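Pyoverdine biosynthesis protein PvcB (Pseudomonas aeruginosa, PDB 4YLM) catalyses the iron(II)- and 2-oxoglutarate-dependent oxidation of tyrosine isonitrile in the biosynthesis of paerucumarin, as a member of the TauD/TfdA oxygenase family. Local coordinates at residues S144-L152 and R190-C198; A153-A164 and E226-C234. All coordinates share one frame; numbering follows the deposited sequence.

Contact 1: S144-L152 and R190-C198; sequences SSTPAALQL and REFPILRFC
Thr-146 meets Leu-195 through both branches of its side chain. Its OG1 accepts the backbone N-H of Leu-195 in a nearly straight bond, N to OG1 3.0 Å at 171°, while CG2 lies against CB of Leu-195 at 3.7 Å. A chi1 of 64° places OG1 between the threonine's own N and carbonyl carbon, facing the strand. The same hydroxyl also bonds the carbonyl oxygen of Thr-258, which gives this buried group two backbone partners. One turn further along the helix, the side chain of Leu-150 runs antiparallel alongside that of Leu-195 on the strand, their CD2 methyls 3.7 Å apart. The other methyl of Leu-150, CD1, rests on CB of Pro-193 at 3.8 Å, and CB of Ala-149 closes on CD1 of Leu-195. Beside them the ring of Pro-147 approaches that of Phe-192 obliquely, CG to CE1 4.1 Å.

Helix 146-152 is laid almost perpendicularly across strand 193-195, at 98°. It follows directly on strand 141-145, whose three-stranded sheet with strand 259-263 belongs to the double-stranded beta-helix (jelly-roll) fold of the TauD/TfdA oxygenases.

The second shell fixes both sides. Ser-145 is the N-cap of the helix, its OG accepting from Ala-148 N at 3.2 Å. On the strand side, Arg-196 folds back so that its NE donates to the carbonyl oxygen of Leu-195 at 2.7 Å, in the guanidinium plane; its terminal nitrogens bond the carbonyl oxygens of Asn-256 and Leu-259, and Trp-113 makes a cation-pi contact with it. Phe-192 and Pro-193 pack on His-39 of the second subunit.

Contact 2: A153-A164 and E226-C234; sequences ADSSELELWRRA and ELLASLRRC
Trp-161 sets its side chain among four residues of helix 224-235, its indole turned so that face and edge do different work. Over one face lies Leu-231, whose CD2 stands 3.7 Å from the centroid of the six-membered ring and close to its normal, a CH-pi contact. At the edge, NE1 points to OG of Ser-230 in a nearly straight bond of 2.9 Å and 174°, with the oxygen in the ring plane. Cys-234 also comes to the edge: its CB is 3.7 Å from CH2 of the indole, and its sulfur makes a sulfur-aromatic contact there. Leu-227 approaches obliquely with CD1, and its CD2 meets CB of Ala-164.

Ser-230 also touches Glu-157, CB to OE2 3.4 Å. The side chains of Glu-157 and Arg-233 cross at about a right angle, yet their flat ends lie nearly coplanar, 10° apart. The guanidinium grips the carboxylate side-on: NH2 donates to OE1 at 2.6 Å and NE to OE2 at 3.0 Å, each oxygen accepting through its syn lone pair. The bend of Arg-233 at chi3 (70°) turns its head to the carboxylate. The anti lone pair of OE1 accepts the backbone N-H of Asp-154 at 2.9 Å, so two donors hold this oxygen, while OD2 of Asp-154 accepts from Glu-157 N at 2.8 Å. NH2 of Arg-233 bonds the carbonyl oxygen of Leu-152 as well.

The reciprocal Asp-154 and Glu-157 bonds form a capping box at the start of helix 155-163, and Trp-161 is the knob in a hole formed by Leu-227, Ser-230, Leu-231 and Cys-234, knobs-into-holes packing between two steeply crossed helices.

Overall arrangement
Contacts 1 and 2 illustrate how consecutive helices can share one core: helix 146-152 is followed, after a short turn, by helix 155-163, and the centres of the two contacts lie about 12 Å apart. Leu-150 meets Leu-158, with its CD2 3.7 Å from Leu-158 CD1, and Leu-195 packs against Trp-161 and Leu-231, so the strand of contact 1 also underlies the helix pair of contact 2. Their relation to the iron site differs. The side chain of Arg-196 in contact 1 is about 8 Å from those of Asp-114 and His-261, which with His-112 are the expected ligands of the catalytic iron, whereas contact 2 lies away from these residues.

Contact 1: S144-L152 and R190-C198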
ATOM      1  N   SER A 144     -10.198  21.802  -8.583  1.00 22.35           N
ATOM      2  CA  SER A 144      -9.745  21.676  -9.961  1.00 26.06           C
ATOM      3  C   SER A 144      -8.451  20.897 -10.028  1.00 23.40           C
ATOM      4  O   SER A 144      -7.507  21.187  -9.291  1.00 24.85           O
ATOM      5  CB  SER A 144      -9.507  23.059 -10.597  1.00 25.15           C
ATOM      6  OG  SER A 144     -10.737  23.676 -10.911  1.00 27.50           O
ATOM      7  N   SER A 145      -8.396  19.928 -10.934  1.00 21.82           N
ATOM      8  CA  SER A 145      -7.165  19.171 -11.162  1.00 22.44           C
ATOM      9  C   SER A 145      -6.256  19.944 -12.103  1.00 23.11           C
ATOM     10  O   SER A 145      -6.620  20.191 -13.252  1.00 24.96           O
ATOM     11  CB  SER A 145      -7.500  17.815 -11.783  1.00 22.98           C
ATOM     12  OG  SER A 145      -6.367  17.286 -12.447  1.00 23.24           O
ATOM     13  N   THR A 146      -5.087  20.354 -11.636  1.00 21.27           N
ATOM     14  CA  THR A 146      -4.250  21.176 -12.492  1.00 21.97           C
ATOM     15  C   THR A 146      -3.645  20.384 -13.656  1.00 26.56           C
ATOM     16  O   THR A 146      -3.442  20.941 -14.730  1.00 25.25           O
ATOM     17  CB  THR A 146      -3.197  22.014 -11.719  1.00 21.30           C
ATOM     18  OG1 THR A 146      -2.261  21.160 -11.054  1.00 22.45           O
ATOM     19  CG2 THR A 146      -3.888  22.918 -10.681  1.00 22.53           C
ATOM     20  N   PRO A 147      -3.363  19.082 -13.455  1.00 24.89           N
ATOM     21  CA  PRO A 147      -2.915  18.305 -14.625  1.00 22.30           C
ATOM     22  C   PRO A 147      -3.996  18.192 -15.700  1.00 25.36           C
ATOM     23  O   PRO A 147      -3.662  18.229 -16.887  1.00 24.30           O
ATOM     24  CB  PRO A 147      -2.581  16.922 -14.037  1.00 24.91           C
ATOM     25  CG  PRO A 147      -2.202  17.233 -12.571  1.00 22.83           C
ATOM     26  CD  PRO A 147      -3.189  18.345 -12.188  1.00 20.21           C
ATOM     27  N   ALA A 148      -5.262  18.059 -15.308  1.00 22.63           N
ATOM     28  CA  ALA A 148      -6.338  18.044 -16.296  1.00 25.35           C
ATOM     29  C   ALA A 148      -6.379  19.367 -17.074  1.00 30.67           C
ATOM     30  O   ALA A 148      -6.492  19.373 -18.303  1.00 29.80           O
ATOM     31  CB  ALA A 148      -7.671  17.776 -15.645  1.00 21.33           C
ATOM     32  N   ALA A 149      -6.289  20.484 -16.355  1.00 28.24           N
ATOM     33  CA  ALA A 149      -6.275  21.801 -16.998  1.00 28.88           C
ATOM     34  C   ALA A 149      -5.123  21.896 -18.000  1.00 30.93           C
ATOM     35  O   ALA A 149      -5.286  22.440 -19.101  1.00 32.54           O
ATOM     36  CB  ALA A 149      -6.178  22.916 -15.948  1.00 26.47           C
ATOM     37  N   LEU A 150      -3.965  21.349 -17.632  1.00 29.00           N
ATOM     38  CA  LEU A 150      -2.810  21.354 -18.530  1.00 29.44           C
ATOM     39  C   LEU A 150      -3.058  20.575 -19.821  1.00 33.85           C
ATOM     40  O   LEU A 150      -2.489  20.909 -20.860  1.00 32.16           O
ATOM     41  CB  LEU A 150      -1.544  20.848 -17.831  1.00 28.59           C
ATOM     42  CG  LEU A 150      -0.769  21.865 -16.987  1.00 31.09           C
ATOM     43  CD1 LEU A 150       0.159  21.178 -15.958  1.00 25.36           C
ATOM     44  CD2 LEU A 150       0.025  22.823 -17.892  1.00 31.12           C
ATOM     45  N   GLN A 151      -3.907  19.551 -19.764  1.00 29.72           N
ATOM     46  CA  GLN A 151      -4.210  18.753 -20.955  1.00 33.71           C
ATOM     47  C   GLN A 151      -5.215  19.467 -21.862  1.00 33.74           C
ATOM     48  O   GLN A 151      -5.374  19.103 -23.021  1.00 35.04           O
ATOM     49  CB  GLN A 151      -4.783  17.378 -20.582  1.00 31.85           C
ATOM     50  CG  GLN A 151      -3.970  16.575 -19.572  1.00 27.59           C
ATOM     51  CD  GLN A 151      -2.503  16.524 -19.897  1.00 34.73           C
ATOM     52  OE1 GLN A 151      -2.114  16.098 -20.980  1.00 31.97           O
ATOM     53  NE2 GLN A 151      -1.669  16.957 -18.950  1.00 38.25           N
ATOM     54  N   LEU A 152      -5.910  20.462 -21.324  1.00 31.90           N
ATOM     55  CA  LEU A 152      -6.912  21.193 -22.094  1.00 37.71           C
ATOM     56  C   LEU A 152      -6.327  22.375 -22.856  1.00 38.80           C
ATOM     57  O   LEU A 152      -6.901  22.830 -23.846  1.00 42.11           O
ATOM     58  CB  LEU A 152      -8.042  21.671 -21.191  1.00 33.43           C
ATOM     59  CG  LEU A 152      -8.928  20.547 -20.658  1.00 39.65           C
ATOM     60  CD1 LEU A 152      -9.718  20.998 -19.441  1.00 33.44           C
ATOM     61  CD2 LEU A 152      -9.850  20.045 -21.757  1.00 41.78           C
ATOM     62  N   ARG A 190       6.878  14.630  -6.527  1.00 23.53           N
ATOM     63  CA  ARG A 190       6.673  13.562  -7.498  1.00 25.08           C
ATOM     64  C   ARG A 190       6.892  14.000  -8.940  1.00 26.73           C
ATOM     65  O   ARG A 190       6.672  13.223  -9.870  1.00 25.58           O
ATOM     66  CB  ARG A 190       5.280  12.954  -7.307  1.00 23.26           C
ATOM     67  CG  ARG A 190       5.119  12.229  -5.965  1.00 21.10           C
ATOM     68  CD  ARG A 190       3.766  11.536  -5.903  1.00 20.79           C
ATOM     69  NE  ARG A 190       2.660  12.461  -5.657  1.00 20.88           N
ATOM     70  CZ  ARG A 190       1.449  12.329  -6.184  1.00 22.70           C
ATOM     71  NH1 ARG A 190       1.203  11.341  -7.034  1.00 19.20           N
ATOM     72  NH2 ARG A 190       0.478  13.184  -5.868  1.00 19.22           N
ATOM     73  N   GLU A 191       7.311  15.254  -9.110  1.00 24.20           N
ATOM     74  CA  GLU A 191       7.862  15.757 -10.376  1.00 23.23           C
ATOM     75  C   GLU A 191       6.904  16.094 -11.514  1.00 28.60           C
ATOM     76  O   GLU A 191       7.261  16.883 -12.390  1.00 28.76           O
ATOM     77  CB  GLU A 191       8.972  14.836 -10.907  1.00 24.60           C
ATOM     78  CG  GLU A 191      10.257  14.930 -10.119  1.00 27.68           C
ATOM     79  CD  GLU A 191      10.907  16.299 -10.270  1.00 33.25           C
ATOM     80  OE1 GLU A 191      11.176  16.717 -11.422  1.00 30.62           O
ATOM     81  OE2 GLU A 191      11.124  16.962  -9.236  1.00 31.33           O
ATOM     82  N   PHE A 192       5.703  15.524 -11.529  1.00 26.00           N
ATOM     83  CA  PHE A 192       4.840  15.729 -12.699  1.00 20.55           C
ATOM     84  C   PHE A 192       4.357  17.173 -12.803  1.00 23.20           C
ATOM     85  O   PHE A 192       4.295  17.876 -11.799  1.00 25.64           O
ATOM     86  CB  PHE A 192       3.667  14.745 -12.717  1.00 21.90           C
ATOM     87  CG  PHE A 192       2.776  14.821 -11.498  1.00 24.01           C
ATOM     88  CD1 PHE A 192       1.689  15.675 -11.473  1.00 22.09           C
ATOM     89  CD2 PHE A 192       3.023  14.016 -10.389  1.00 20.62           C
ATOM     90  CE1 PHE A 192       0.850  15.737 -10.349  1.00 21.59           C
ATOM     91  CE2 PHE A 192       2.207  14.070  -9.269  1.00 20.47           C
ATOM     92  CZ  PHE A 192       1.111  14.927  -9.249  1.00 23.65           C
ATOM     93  N   PRO A 193       4.031  17.624 -14.026  1.00 25.73           N
ATOM     94  CA  PRO A 193       3.582  19.011 -14.221  1.00 25.41           C
ATOM     95  C   PRO A 193       2.276  19.344 -13.513  1.00 25.10           C
ATOM     96  O   PRO A 193       1.293  18.596 -13.591  1.00 25.00           O
ATOM     97  CB  PRO A 193       3.402  19.115 -15.748  1.00 26.32           C
ATOM     98  CG  PRO A 193       4.349  18.096 -16.302  1.00 25.83           C
ATOM     99  CD  PRO A 193       4.285  16.943 -15.312  1.00 22.16           C
ATOM    100  N   ILE A 194       2.278  20.468 -12.804  1.00 23.03           N
ATOM    101  CA  ILE A 194       1.079  20.971 -12.148  1.00 21.58           C
ATOM    102  C   ILE A 194       0.978  22.476 -12.411  1.00 23.31           C
ATOM    103  O   ILE A 194       1.888  23.071 -12.986  1.00 28.23           O
ATOM    104  CB  ILE A 194       1.150  20.773 -10.622  1.00 24.61           C
ATOM    105  CG1 ILE A 194       2.417  21.444 -10.069  1.00 25.48           C
ATOM    106  CG2 ILE A 194       1.086  19.254 -10.241  1.00 23.05           C
ATOM    107  CD1 ILE A 194       2.425  21.583  -8.518  1.00 23.38           C
ATOM    108  N   LEU A 195      -0.120  23.083 -11.977  1.00 23.05           N
ATOM    109  CA  LEU A 195      -0.227  24.535 -11.955  1.00 25.94           C
ATOM    110  C   LEU A 195      -0.255  25.011 -10.506  1.00 28.48           C
ATOM    111  O   LEU A 195      -0.846  24.357  -9.636  1.00 25.50           O
ATOM    112  CB  LEU A 195      -1.497  24.995 -12.670  1.00 21.12           C
ATOM    113  CG  LEU A 195      -1.700  24.569 -14.129  1.00 22.73           C
ATOM    114  CD1 LEU A 195      -3.064  25.011 -14.619  1.00 26.42           C
ATOM    115  CD2 LEU A 195      -0.598  25.149 -15.024  1.00 28.42           C
ATOM    116  N   ARG A 196       0.395  26.141 -10.245  1.00 27.45           N
ATOM    117  CA  ARG A 196       0.197  26.862  -8.984  1.00 26.06           C
ATOM    118  C   ARG A 196      -0.301  28.255  -9.370  1.00 30.73           C
ATOM    119  O   ARG A 196       0.426  29.028  -9.974  1.00 28.41           O
ATOM    120  CB  ARG A 196       1.500  26.959  -8.182  1.00 25.52           C
ATOM    121  CG  ARG A 196       2.035  25.622  -7.673  1.00 29.84           C
ATOM    122  CD  ARG A 196       1.149  25.000  -6.577  1.00 24.60           C
ATOM    123  NE  ARG A 196      -0.007  24.281  -7.119  1.00 23.52           N
ATOM    124  CZ  ARG A 196      -0.858  23.562  -6.383  1.00 25.38           C
ATOM    125  NH1 ARG A 196      -0.694  23.466  -5.068  1.00 24.59           N
ATOM    126  NH2 ARG A 196      -1.876  22.935  -6.961  1.00 24.72           N
ATOM    127  N   PHE A 197      -1.549  28.550  -9.035  1.00 28.88           N
ATOM    128  CA  PHE A 197      -2.196  29.772  -9.464  1.00 33.41           C
ATOM    129  C   PHE A 197      -3.127  30.197  -8.349  1.00 32.89           C
ATOM    130  O   PHE A 197      -3.892  29.383  -7.844  1.00 30.17           O
ATOM    131  CB  PHE A 197      -2.988  29.487 -10.743  1.00 31.22           C
ATOM    132  CG  PHE A 197      -3.850  30.638 -11.230  1.00 34.02           C
ATOM    133  CD1 PHE A 197      -3.321  31.907 -11.405  1.00 35.69           C
ATOM    134  CD2 PHE A 197      -5.174  30.418 -11.580  1.00 29.95           C
ATOM    135  CE1 PHE A 197      -4.112  32.952 -11.884  1.00 36.66           C
ATOM    136  CE2 PHE A 197      -5.967  31.448 -12.070  1.00 34.05           C
ATOM    137  CZ  PHE A 197      -5.436  32.717 -12.219  1.00 33.01           C
ATOM    138  N   CYS A 198      -3.030  31.458  -7.930  1.00 32.00           N
ATOM    139  CA  CYS A 198      -4.017  32.022  -7.020  1.00 27.03           C
ATOM    140  C   CYS A 198      -4.857  32.983  -7.849  1.00 35.30           C
ATOM    141  O   CYS A 198      -4.344  33.968  -8.377  1.00 34.24           O
ATOM    142  CB  CYS A 198      -3.350  32.737  -5.839  1.00 33.38           C
ATOM    143  SG  CYS A 198      -4.537  33.387  -4.595  1.00 36.86           S
TER

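Contact 2: A153-A164 and E226-C234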
ATOM      1  N   ALA A 153      -5.188  22.870 -22.391  1.00 34.97           N
ATOM      2  CA  ALA A 153      -4.578  24.061 -22.969  1.00 33.39           C
ATOM      3  C   ALA A 153      -4.141  23.820 -24.411  1.00 40.52           C
ATOM      4  O   ALA A 153      -3.593  22.765 -24.727  1.00 38.19           O
ATOM      5  CB  ALA A 153      -3.383  24.479 -22.133  1.00 35.49           C
ATOM      6  N   ASP A 154      -4.361  24.802 -25.286  1.00 45.66           N
ATOM      7  CA  ASP A 154      -3.819  24.706 -26.639  1.00 44.07           C
ATOM      8  C   ASP A 154      -2.390  25.232 -26.662  1.00 43.47           C
ATOM      9  O   ASP A 154      -1.911  25.787 -25.670  1.00 40.60           O
ATOM     10  CB  ASP A 154      -4.703  25.420 -27.675  1.00 46.99           C
ATOM     11  CG  ASP A 154      -4.696  26.932 -27.525  1.00 46.37           C
ATOM     12  OD1 ASP A 154      -5.780  27.532 -27.665  1.00 49.19           O
ATOM     13  OD2 ASP A 154      -3.619  27.521 -27.286  1.00 48.56           O
ATOM     14  N   SER A 155      -1.720  25.040 -27.794  1.00 44.22           N
ATOM     15  CA  SER A 155      -0.319  25.409 -27.960  1.00 43.43           C
ATOM     16  C   SER A 155       0.009  26.819 -27.480  1.00 41.95           C
ATOM     17  O   SER A 155       1.023  27.031 -26.818  1.00 44.11           O
ATOM     18  CB  SER A 155       0.078  25.279 -29.433  1.00 49.21           C
ATOM     19  OG  SER A 155      -0.353  24.039 -29.962  1.00 57.59           O
ATOM     20  N   SER A 156      -0.838  27.784 -27.822  1.00 45.38           N
ATOM     21  CA  SER A 156      -0.542  29.178 -27.502  1.00 49.69           C
ATOM     22  C   SER A 156      -0.869  29.497 -26.041  1.00 44.44           C
ATOM     23  O   SER A 156      -0.124  30.217 -25.372  1.00 44.15           O
ATOM     24  CB  SER A 156      -1.261  30.141 -28.463  1.00 48.41           C
ATOM     25  OG  SER A 156      -2.671  30.084 -28.305  1.00 57.04           O
ATOM     26  N   GLU A 157      -1.976  28.963 -25.543  1.00 42.89           N
ATOM     27  CA  GLU A 157      -2.286  29.099 -24.119  1.00 42.84           C
ATOM     28  C   GLU A 157      -1.120  28.566 -23.278  1.00 37.57           C
ATOM     29  O   GLU A 157      -0.634  29.224 -22.353  1.00 38.44           O
ATOM     30  CB  GLU A 157      -3.587  28.366 -23.775  1.00 39.02           C
ATOM     31  CG  GLU A 157      -4.848  29.069 -24.275  1.00 39.95           C
ATOM     32  CD  GLU A 157      -6.097  28.237 -24.087  1.00 43.71           C
ATOM     33  OE1 GLU A 157      -6.023  27.004 -24.280  1.00 45.47           O
ATOM     34  OE2 GLU A 157      -7.159  28.804 -23.732  1.00 43.41           O
ATOM     35  N   LEU A 158      -0.655  27.376 -23.627  1.00 40.25           N
ATOM     36  CA  LEU A 158       0.405  26.709 -22.884  1.00 39.25           C
ATOM     37  C   LEU A 158       1.715  27.511 -22.896  1.00 43.84           C
ATOM     38  O   LEU A 158       2.373  27.664 -21.856  1.00 36.77           O
ATOM     39  CB  LEU A 158       0.618  25.305 -23.460  1.00 40.40           C
ATOM     40  CG  LEU A 158       1.492  24.309 -22.703  1.00 47.52           C
ATOM     41  CD1 LEU A 158       0.979  24.109 -21.262  1.00 46.66           C
ATOM     42  CD2 LEU A 158       1.530  22.988 -23.461  1.00 40.89           C
ATOM     43  N   GLU A 159       2.095  28.010 -24.073  1.00 42.25           N
ATOM     44  CA  GLU A 159       3.284  28.857 -24.210  1.00 43.71           C
ATOM     45  C   GLU A 159       3.211  30.083 -23.293  1.00 37.95           C
ATOM     46  O   GLU A 159       4.187  30.446 -22.636  1.00 43.61           O
ATOM     47  CB  GLU A 159       3.464  29.306 -25.668  1.00 46.08           C
ATOM     48  N   LEU A 160       2.052  30.723 -23.252  1.00 35.98           N
ATOM     49  CA  LEU A 160       1.844  31.845 -22.339  1.00 44.26           C
ATOM     50  C   LEU A 160       2.005  31.423 -20.862  1.00 41.27           C
ATOM     51  O   LEU A 160       2.732  32.064 -20.099  1.00 37.89           O
ATOM     52  CB  LEU A 160       0.467  32.478 -22.577  1.00 38.07           C
ATOM     53  CG  LEU A 160       0.165  33.820 -21.899  1.00 41.84           C
ATOM     54  CD1 LEU A 160       1.106  34.907 -22.402  1.00 47.19           C
ATOM     55  CD2 LEU A 160      -1.289  34.218 -22.122  1.00 36.40           C
ATOM     56  N   TRP A 161       1.334  30.343 -20.464  1.00 38.02           N
ATOM     57  CA  TRP A 161       1.408  29.887 -19.071  1.00 35.74           C
ATOM     58  C   TRP A 161       2.843  29.652 -18.641  1.00 32.94           C
ATOM     59  O   TRP A 161       3.238  29.996 -17.521  1.00 33.77           O
ATOM     60  CB  TRP A 161       0.628  28.587 -18.874  1.00 32.30           C
ATOM     61  CG  TRP A 161      -0.833  28.700 -19.102  1.00 31.17           C
ATOM     62  CD1 TRP A 161      -1.520  29.809 -19.489  1.00 31.85           C
ATOM     63  CD2 TRP A 161      -1.803  27.653 -18.955  1.00 32.23           C
ATOM     64  NE1 TRP A 161      -2.858  29.519 -19.600  1.00 31.74           N
ATOM     65  CE2 TRP A 161      -3.055  28.199 -19.281  1.00 31.26           C
ATOM     66  CE3 TRP A 161      -1.729  26.304 -18.576  1.00 31.76           C
ATOM     67  CZ2 TRP A 161      -4.224  27.450 -19.243  1.00 33.07           C
ATOM     68  CZ3 TRP A 161      -2.890  25.563 -18.550  1.00 30.57           C
ATOM     69  CH2 TRP A 161      -4.122  26.135 -18.873  1.00 32.85           C
ATOM     70  N   ARG A 162       3.623  29.056 -19.536  1.00 32.92           N
ATOM     71  CA  ARG A 162       4.995  28.668 -19.219  1.00 35.90           C
ATOM     72  C   ARG A 162       5.940  29.830 -18.945  1.00 36.69           C
ATOM     73  O   ARG A 162       6.974  29.649 -18.308  1.00 35.69           O
ATOM     74  CB  ARG A 162       5.574  27.775 -20.319  1.00 38.34           C
ATOM     75  CG  ARG A 162       5.008  26.362 -20.312  1.00 43.13           C
ATOM     76  CD  ARG A 162       5.489  25.580 -21.512  1.00 45.54           C
ATOM     77  NE  ARG A 162       5.113  24.171 -21.442  1.00 49.27           N
ATOM     78  CZ  ARG A 162       4.994  23.382 -22.505  1.00 56.05           C
ATOM     79  NH1 ARG A 162       5.206  23.870 -23.722  1.00 56.99           N
ATOM     80  NH2 ARG A 162       4.655  22.107 -22.357  1.00 53.48           N
ATOM     81  N   ARG A 163       5.614  31.023 -19.424  1.00 40.49           N
ATOM     82  CA  ARG A 163       6.488  32.152 -19.114  1.00 41.70           C
ATOM     83  C   ARG A 163       5.970  33.024 -17.969  1.00 43.69           C
ATOM     84  O   ARG A 163       6.683  33.899 -17.472  1.00 46.46           O
ATOM     85  CB  ARG A 163       6.868  32.961 -20.366  1.00 49.03           C
ATOM     86  CG  ARG A 163       5.740  33.279 -21.336  1.00 53.43           C
ATOM     87  CD  ARG A 163       6.313  33.823 -22.656  1.00 56.38           C
ATOM     88  NE  ARG A 163       5.335  34.598 -23.422  1.00 57.59           N
ATOM     89  CZ  ARG A 163       5.269  35.929 -23.430  1.00 61.54           C
ATOM     90  NH1 ARG A 163       6.129  36.649 -22.720  1.00 59.11           N
ATOM     91  NH2 ARG A 163       4.342  36.545 -24.155  1.00 64.02           N
ATOM     92  N   ALA A 164       4.752  32.736 -17.514  1.00 39.49           N
ATOM     93  CA  ALA A 164       4.110  33.527 -16.469  1.00 37.66           C
ATOM     94  C   ALA A 164       4.466  33.104 -15.037  1.00 41.65           C
ATOM     95  O   ALA A 164       4.658  31.922 -14.749  1.00 37.73           O
ATOM     96  CB  ALA A 164       2.595  33.522 -16.660  1.00 36.18           C
ATOM     97  N   GLU A 226      -5.405  37.695 -21.076  1.00 42.32           N
ATOM     98  CA  GLU A 226      -5.477  36.415 -21.764  1.00 42.62           C
ATOM     99  C   GLU A 226      -4.970  35.261 -20.894  1.00 42.80           C
ATOM    100  O   GLU A 226      -5.438  34.130 -21.017  1.00 41.21           O
ATOM    101  CB  GLU A 226      -4.709  36.456 -23.083  1.00 45.84           C
ATOM    102  CG  GLU A 226      -4.834  35.168 -23.896  1.00 47.16           C
ATOM    103  CD  GLU A 226      -6.279  34.681 -24.009  1.00 59.97           C
ATOM    104  OE1 GLU A 226      -7.197  35.527 -24.134  1.00 62.26           O
ATOM    105  OE2 GLU A 226      -6.500  33.449 -23.965  1.00 63.13           O
ATOM    106  N   LEU A 227      -3.999  35.551 -20.035  1.00 39.01           N
ATOM    107  CA  LEU A 227      -3.513  34.565 -19.090  1.00 40.64           C
ATOM    108  C   LEU A 227      -4.681  34.128 -18.222  1.00 41.77           C
ATOM    109  O   LEU A 227      -4.982  32.934 -18.119  1.00 38.01           O
ATOM    110  CB  LEU A 227      -2.398  35.157 -18.223  1.00 41.03           C
ATOM    111  CG  LEU A 227      -1.859  34.257 -17.104  1.00 42.43           C
ATOM    112  CD1 LEU A 227      -1.186  33.016 -17.691  1.00 36.54           C
ATOM    113  CD2 LEU A 227      -0.897  35.019 -16.197  1.00 35.50           C
ATOM    114  N   LEU A 228      -5.354  35.107 -17.621  1.00 36.21           N
ATOM    115  CA  LEU A 228      -6.455  34.826 -16.708  1.00 39.36           C
ATOM    116  C   LEU A 228      -7.607  34.098 -17.383  1.00 40.35           C
ATOM    117  O   LEU A 228      -8.187  33.178 -16.808  1.00 34.62           O
ATOM    118  CB  LEU A 228      -6.969  36.105 -16.045  1.00 39.43           C
ATOM    119  CG  LEU A 228      -5.985  36.870 -15.160  1.00 46.16           C
ATOM    120  CD1 LEU A 228      -6.721  37.977 -14.401  1.00 44.39           C
ATOM    121  CD2 LEU A 228      -5.275  35.929 -14.190  1.00 44.36           C
ATOM    122  N   ALA A 229      -7.947  34.519 -18.597  1.00 38.26           N
ATOM    123  CA  ALA A 229      -9.069  33.931 -19.311  1.00 39.18           C
ATOM    124  C   ALA A 229      -8.805  32.460 -19.640  1.00 33.46           C
ATOM    125  O   ALA A 229      -9.698  31.628 -19.535  1.00 34.17           O
ATOM    126  CB  ALA A 229      -9.357  34.708 -20.589  1.00 36.18           C
ATOM    127  N   SER A 230      -7.585  32.173 -20.067  1.00 32.67           N
ATOM    128  CA  SER A 230      -7.220  30.847 -20.527  1.00 36.59           C
ATOM    129  C   SER A 230      -7.062  29.905 -19.336  1.00 34.18           C
ATOM    130  O   SER A 230      -7.495  28.767 -19.390  1.00 32.93           O
ATOM    131  CB  SER A 230      -5.929  30.899 -21.337  1.00 34.42           C
ATOM    132  OG  SER A 230      -4.853  31.365 -20.544  1.00 37.14           O
ATOM    133  N   LEU A 231      -6.452  30.395 -18.263  1.00 31.81           N
ATOM    134  CA  LEU A 231      -6.348  29.618 -17.037  1.00 34.59           C
ATOM    135  C   LEU A 231      -7.737  29.267 -16.524  1.00 36.28           C
ATOM    136  O   LEU A 231      -8.010  28.107 -16.195  1.00 30.43           O
ATOM    137  CB  LEU A 231      -5.527  30.366 -15.987  1.00 28.75           C
ATOM    138  CG  LEU A 231      -4.012  30.245 -16.182  1.00 32.61           C
ATOM    139  CD1 LEU A 231      -3.256  31.289 -15.355  1.00 31.64           C
ATOM    140  CD2 LEU A 231      -3.529  28.827 -15.852  1.00 33.25           C
ATOM    141  N   ARG A 232      -8.632  30.254 -16.503  1.00 29.75           N
ATOM    142  CA  ARG A 232      -9.997  30.022 -16.037  1.00 32.41           C
ATOM    143  C   ARG A 232     -10.755  29.049 -16.935  1.00 34.10           C
ATOM    144  O   ARG A 232     -11.503  28.205 -16.443  1.00 34.18           O
ATOM    145  CB  ARG A 232     -10.781  31.333 -15.903  1.00 31.26           C
ATOM    146  CG  ARG A 232     -10.465  32.128 -14.646  1.00 36.13           C
ATOM    147  CD  ARG A 232     -11.038  33.565 -14.710  1.00 38.09           C
ATOM    148  NE  ARG A 232     -10.804  34.296 -13.464  1.00 35.80           N
ATOM    149  CZ  ARG A 232     -10.659  35.616 -13.374  1.00 46.31           C
ATOM    150  NH1 ARG A 232     -10.723  36.379 -14.462  1.00 37.47           N
ATOM    151  NH2 ARG A 232     -10.443  36.177 -12.188  1.00 43.54           N
ATOM    152  N   ARG A 233     -10.578  29.170 -18.249  1.00 31.96           N
ATOM    153  CA  ARG A 233     -11.271  28.278 -19.178  1.00 32.22           C
ATOM    154  C   ARG A 233     -10.908  26.819 -18.884  1.00 30.92           C
ATOM    155  O   ARG A 233     -11.752  25.932 -18.941  1.00 28.69           O
ATOM    156  CB  ARG A 233     -10.890  28.597 -20.626  1.00 34.32           C
ATOM    157  CG  ARG A 233     -11.615  27.736 -21.648  1.00 38.21           C
ATOM    158  CD  ARG A 233     -11.085  27.943 -23.074  1.00 41.07           C
ATOM    159  NE  ARG A 233      -9.742  27.399 -23.285  1.00 37.24           N
ATOM    160  CZ  ARG A 233      -9.484  26.129 -23.584  1.00 41.24           C
ATOM    161  NH1 ARG A 233     -10.477  25.253 -23.701  1.00 39.97           N
ATOM    162  NH2 ARG A 233      -8.231  25.731 -23.769  1.00 39.79           N
ATOM    163  N   CYS A 234      -9.640  26.583 -18.583  1.00 30.79           N
ATOM    164  CA  CYS A 234      -9.150  25.216 -18.430  1.00 31.50           C
ATOM    165  C   CYS A 234      -9.393  24.669 -17.020  1.00 29.85           C
ATOM    166  O   CYS A 234      -9.769  23.513 -16.856  1.00 29.73           O
ATOM    167  CB  CYS A 234      -7.675  25.132 -18.817  1.00 30.47           C
ATOM    168  SG  CYS A 234      -7.369  25.401 -20.601  1.00 32.82           S
TER